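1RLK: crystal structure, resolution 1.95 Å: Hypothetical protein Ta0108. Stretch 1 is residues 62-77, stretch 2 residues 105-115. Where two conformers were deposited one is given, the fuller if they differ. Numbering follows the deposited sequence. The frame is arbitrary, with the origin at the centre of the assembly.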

# COMPACT_ATOMS: atom_id res chain seq x y z
N ASP A 62 -1.66 -11.55 -8.60
CA ASP A 62 -0.64 -12.41 -7.99
C ASP A 62 0.49 -11.62 -7.33
O ASP A 62 0.94 -11.97 -6.24
CB ASP A 62 -0.08 -13.39 -9.04
CG ASP A 62 -1.05 -14.52 -9.35
OD1 ASP A 62 -1.52 -15.18 -8.38
OD2 ASP A 62 -1.39 -14.81 -10.52
N GLU A 63 0.93 -10.55 -7.97
CA GLU A 63 1.99 -9.73 -7.37
C GLU A 63 1.51 -9.06 -6.10
O GLU A 63 2.22 -9.05 -5.11
CB GLU A 63 2.51 -8.67 -8.35
CG GLU A 63 3.00 -9.18 -9.70
CD GLU A 63 4.15 -10.15 -9.59
OE1 GLU A 63 4.91 -10.10 -8.60
OE2 GLU A 63 4.30 -10.98 -10.53
N ILE A 64 0.30 -8.49 -6.13
CA ILE A 64 -0.33 -7.97 -4.90
C ILE A 64 -0.29 -9.00 -3.77
O ILE A 64 0.08 -8.68 -2.64
CB ILE A 64 -1.80 -7.56 -5.18
CG1 ILE A 64 -1.88 -6.43 -6.20
CG2 ILE A 64 -2.51 -7.15 -3.89
CD1 ILE A 64 -1.36 -5.09 -5.68
N MET A 65 -0.66 -10.24 -4.06
CA MET A 65 -0.76 -11.27 -3.03
C MET A 65 0.62 -11.75 -2.54
O MET A 65 0.80 -12.14 -1.38
CB MET A 65 -1.61 -12.44 -3.55
CG MET A 65 -3.05 -12.05 -3.91
SD MET A 65 -3.86 -11.07 -2.62
CE MET A 65 -3.78 -12.14 -1.29
N GLU A 66 1.62 -11.66 -3.41
CA GLU A 66 2.99 -11.98 -3.04
C GLU A 66 3.53 -10.95 -2.06
O GLU A 66 4.19 -11.29 -1.10
CB GLU A 66 3.87 -12.01 -4.30
CG GLU A 66 5.30 -12.41 -4.05
CD GLU A 66 5.42 -13.86 -3.61
OE1 GLU A 66 4.50 -14.67 -3.91
OE2 GLU A 66 6.43 -14.19 -2.96
N ILE A 67 3.25 -9.68 -2.31
CA ILE A 67 3.63 -8.58 -1.43
C ILE A 67 2.98 -8.79 -0.05
O ILE A 67 3.64 -8.70 1.00
CB ILE A 67 3.18 -7.23 -2.08
CG1 ILE A 67 4.10 -6.90 -3.26
CG2 ILE A 67 3.22 -6.08 -1.09
CD1 ILE A 67 3.56 -5.84 -4.18
N LYS A 68 1.68 -9.08 -0.07
CA LYS A 68 0.92 -9.38 1.13
C LYS A 68 1.64 -10.47 1.91
O LYS A 68 1.95 -10.30 3.08
CB LYS A 68 -0.50 -9.82 0.73
CG LYS A 68 -1.36 -10.40 1.89
CD LYS A 68 -1.81 -9.31 2.79
CE LYS A 68 -2.86 -9.74 3.81
NZ LYS A 68 -2.42 -9.33 5.18
N ARG A 69 1.92 -11.58 1.25
CA ARG A 69 2.62 -12.71 1.90
C ARG A 69 3.89 -12.26 2.60
O ARG A 69 4.13 -12.60 3.77
CB ARG A 69 2.95 -13.82 0.89
CG ARG A 69 3.59 -15.06 1.55
CD ARG A 69 4.12 -16.10 0.57
NE ARG A 69 5.22 -15.60 -0.25
CZ ARG A 69 6.46 -15.35 0.18
NH1 ARG A 69 6.80 -15.54 1.45
NH2 ARG A 69 7.38 -14.91 -0.66
N MET A 70 4.71 -11.48 1.90
CA MET A 70 5.99 -11.04 2.47
C MET A 70 5.81 -10.06 3.61
O MET A 70 6.48 -10.16 4.62
CB MET A 70 6.86 -10.41 1.39
CG MET A 70 7.18 -11.34 0.26
SD MET A 70 8.65 -10.83 -0.57
CE MET A 70 8.29 -11.22 -2.12
N ALA A 71 4.88 -9.12 3.45
CA ALA A 71 4.62 -8.15 4.50
C ALA A 71 4.17 -8.82 5.79
O ALA A 71 4.66 -8.49 6.85
CB ALA A 71 3.57 -7.13 4.03
N ASP A 72 3.22 -9.74 5.70
CA ASP A 72 2.75 -10.44 6.90
C ASP A 72 3.91 -11.20 7.55
O ASP A 72 4.09 -11.12 8.76
CB ASP A 72 1.60 -11.43 6.59
CG ASP A 72 0.28 -10.73 6.27
OD1 ASP A 72 0.03 -9.66 6.85
OD2 ASP A 72 -0.55 -11.18 5.45
N SER A 73 4.71 -11.88 6.75
CA SER A 73 5.85 -12.65 7.26
C SER A 73 6.82 -11.78 8.07
O SER A 73 7.38 -12.21 9.08
CB SER A 73 6.57 -13.32 6.10
OG SER A 73 7.10 -14.58 6.46
N MET A 74 6.97 -10.53 7.62
CA MET A 74 7.89 -9.57 8.23
C MET A 74 7.25 -8.71 9.30
O MET A 74 7.92 -7.89 9.92
CB MET A 74 8.46 -8.66 7.14
CG MET A 74 9.36 -9.40 6.20
SD MET A 74 10.17 -8.30 5.06
CE MET A 74 9.84 -9.13 3.67
N GLY A 75 5.95 -8.89 9.51
CA GLY A 75 5.22 -8.16 10.53
C GLY A 75 5.03 -6.70 10.16
O GLY A 75 5.03 -5.83 11.03
N ILE A 76 4.89 -6.44 8.87
CA ILE A 76 4.72 -5.09 8.37
C ILE A 76 3.24 -4.81 8.16
O ILE A 76 2.51 -5.60 7.54
CB ILE A 76 5.52 -4.89 7.06
CG1 ILE A 76 7.03 -4.97 7.34
CG2 ILE A 76 5.17 -3.54 6.41
CD1 ILE A 76 7.90 -5.12 6.09
N VAL A 77 2.80 -3.67 8.68
CA VAL A 77 1.43 -3.20 8.45
C VAL A 77 1.15 -3.12 6.96
O VAL A 77 1.94 -2.58 6.19
CB VAL A 77 1.19 -1.80 9.08
CG1 VAL A 77 -0.16 -1.21 8.63
CG2 VAL A 77 1.29 -1.88 10.59
N GLU A 105 14.66 0.21 4.03
CA GLU A 105 15.45 -0.98 3.70
C GLU A 105 14.60 -2.25 3.80
O GLU A 105 14.72 -3.15 2.96
CB GLU A 105 16.69 -1.06 4.61
CG GLU A 105 17.38 -2.43 4.68
CD GLU A 105 18.73 -2.49 3.96
OE1 GLU A 105 19.50 -1.51 4.01
OE2 GLU A 105 19.02 -3.53 3.34
N LYS A 106 13.77 -2.31 4.84
CA LYS A 106 12.86 -3.43 5.05
C LYS A 106 11.84 -3.49 3.92
O LYS A 106 11.66 -4.54 3.30
CB LYS A 106 12.16 -3.31 6.41
CG LYS A 106 11.83 -4.62 7.07
CD LYS A 106 11.03 -4.42 8.38
CE LYS A 106 11.92 -3.99 9.55
NZ LYS A 106 11.13 -3.39 10.68
N LEU A 107 11.20 -2.35 3.64
CA LEU A 107 10.18 -2.27 2.62
C LEU A 107 10.73 -2.61 1.24
O LEU A 107 10.07 -3.26 0.46
CB LEU A 107 9.51 -0.89 2.61
CG LEU A 107 8.70 -0.58 3.88
CD1 LEU A 107 8.29 0.86 3.95
CD2 LEU A 107 7.46 -1.47 3.93
N ASP A 108 11.97 -2.21 0.96
CA ASP A 108 12.58 -2.49 -0.34
C ASP A 108 12.82 -3.99 -0.56
O ASP A 108 12.83 -4.46 -1.69
CB ASP A 108 13.90 -1.72 -0.49
CG ASP A 108 13.69 -0.21 -0.66
OD1 ASP A 108 12.63 0.22 -1.16
OD2 ASP A 108 14.55 0.62 -0.30
N LYS A 109 13.00 -4.73 0.51
CA LYS A 109 13.09 -6.20 0.42
C LYS A 109 11.85 -6.83 -0.20
O LYS A 109 11.92 -7.93 -0.73
CB LYS A 109 13.31 -6.83 1.81
CG LYS A 109 14.59 -6.42 2.47
CD LYS A 109 14.81 -7.16 3.78
CE LYS A 109 16.14 -6.75 4.39
NZ LYS A 109 16.22 -7.00 5.85
N ILE A 110 10.71 -6.13 -0.12
CA ILE A 110 9.43 -6.63 -0.65
C ILE A 110 9.07 -6.03 -2.01
O ILE A 110 8.69 -6.76 -2.92
CB ILE A 110 8.30 -6.31 0.36
CG1 ILE A 110 8.56 -7.02 1.68
CG2 ILE A 110 6.92 -6.72 -0.17
CD1 ILE A 110 7.62 -6.62 2.79
N THR A 111 9.18 -4.70 -2.13
CA THR A 111 8.70 -3.96 -3.30
C THR A 111 9.79 -3.36 -4.24
O THR A 111 9.45 -2.84 -5.29
CB THR A 111 7.76 -2.80 -2.87
OG1 THR A 111 8.31 -2.11 -1.74
CG2 THR A 111 6.40 -3.37 -2.38
N GLY A 112 11.05 -3.43 -3.86
CA GLY A 112 12.13 -2.81 -4.62
C GLY A 112 12.22 -3.22 -6.07
O GLY A 112 12.70 -2.47 -6.92
N LYS A 113 11.72 -4.42 -6.36
CA LYS A 113 11.81 -5.05 -7.68
C LYS A 113 10.84 -4.44 -8.68
O LYS A 113 11.03 -4.54 -9.91
CB LYS A 113 11.57 -6.57 -7.56
CG LYS A 113 10.58 -7.01 -6.42
CD LYS A 113 11.13 -6.99 -4.96
CE LYS A 113 12.66 -6.88 -4.81
NZ LYS A 113 13.02 -6.35 -3.47
N TYR A 114 9.80 -3.79 -8.16
CA TYR A 114 8.73 -3.28 -9.01
C TYR A 114 9.06 -1.88 -9.54
O TYR A 114 9.68 -1.09 -8.84
CB TYR A 114 7.42 -3.25 -8.21
CG TYR A 114 7.02 -4.62 -7.72
CD1 TYR A 114 6.56 -5.59 -8.60
CD2 TYR A 114 7.13 -4.95 -6.39
CE1 TYR A 114 6.20 -6.85 -8.16
CE2 TYR A 114 6.78 -6.22 -5.93
CZ TYR A 114 6.31 -7.17 -6.83
OH TYR A 114 5.96 -8.44 -6.39
N LYS A 115 8.61 -1.59 -10.75
CA LYS A 115 8.73 -0.28 -11.38
C LYS A 115 7.92 0.81 -10.68
O LYS A 115 6.75 0.60 -10.33
CB LYS A 115 8.25 -0.35 -12.82
CG LYS A 115 9.06 -1.27 -13.70
CD LYS A 115 8.87 -0.93 -15.16
CE LYS A 115 9.41 -2.04 -16.07
NZ LYS A 115 8.98 -1.86 -17.48

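What holds the middle of the contact together? I110 does: its side chain points toward the first helix and sits as a knob among I67, M70, A71 and M74. With chi1 m and chi2 t, its CG2 meets I67 CG2 at 3.9 Å, and M70 CB lies near both branches, 3.8 Å from I110 CG1 and 4.0 Å from I110 CG2. I110 CD1 lies 3.8 Å from A71 N and 4.3 Å from A71 CB, against both the backbone and the methyl group. The helices run roughly antiparallel, at 146°, and I67 CA and I110 CA mark their nearest CA pair, 6.2 Å apart.

How do the two methionines reach the knob? M70 and M74 both point toward the second stretch, and both have chi1 m and chi2 t, with chi3 between wells. They meet I110 with different parts: M70 CB lies 3.8 Å from I110 CG1, whereas M74 uses the end of its chain, with CE 3.2 Å from I110 CG1, a tight apolar contact.

Why does I76 join a contact made mainly by helices? G75, with positive phi, is the first residue to leave helical phi/psi, in a Schellman motif, and I76 N bonds back to A71 O at 2.9 Å. This turn leaves the I76 side chain pointing toward the second stretch. Its CD1 meets I110 CD1 at 3.6 Å, and its CG2 meets L107 CD2 at 4.0 Å; L107 leaves its backbone pointing away, but its end comes nearer.

What closes the other end? At the end of the type I turn from T111 to Y114, the tyrosine, chi1 m, points toward the first helix. Its OH donates a hydrogen bond to E63 OE1 at 3.0 Å, with the carboxylate oxygen at the ring edge, near its plane. I67 starts sideways, but its m, t conformation carries CD1 to 3.7 Å from Y114 CE2, linking this polar end to the apolar centre.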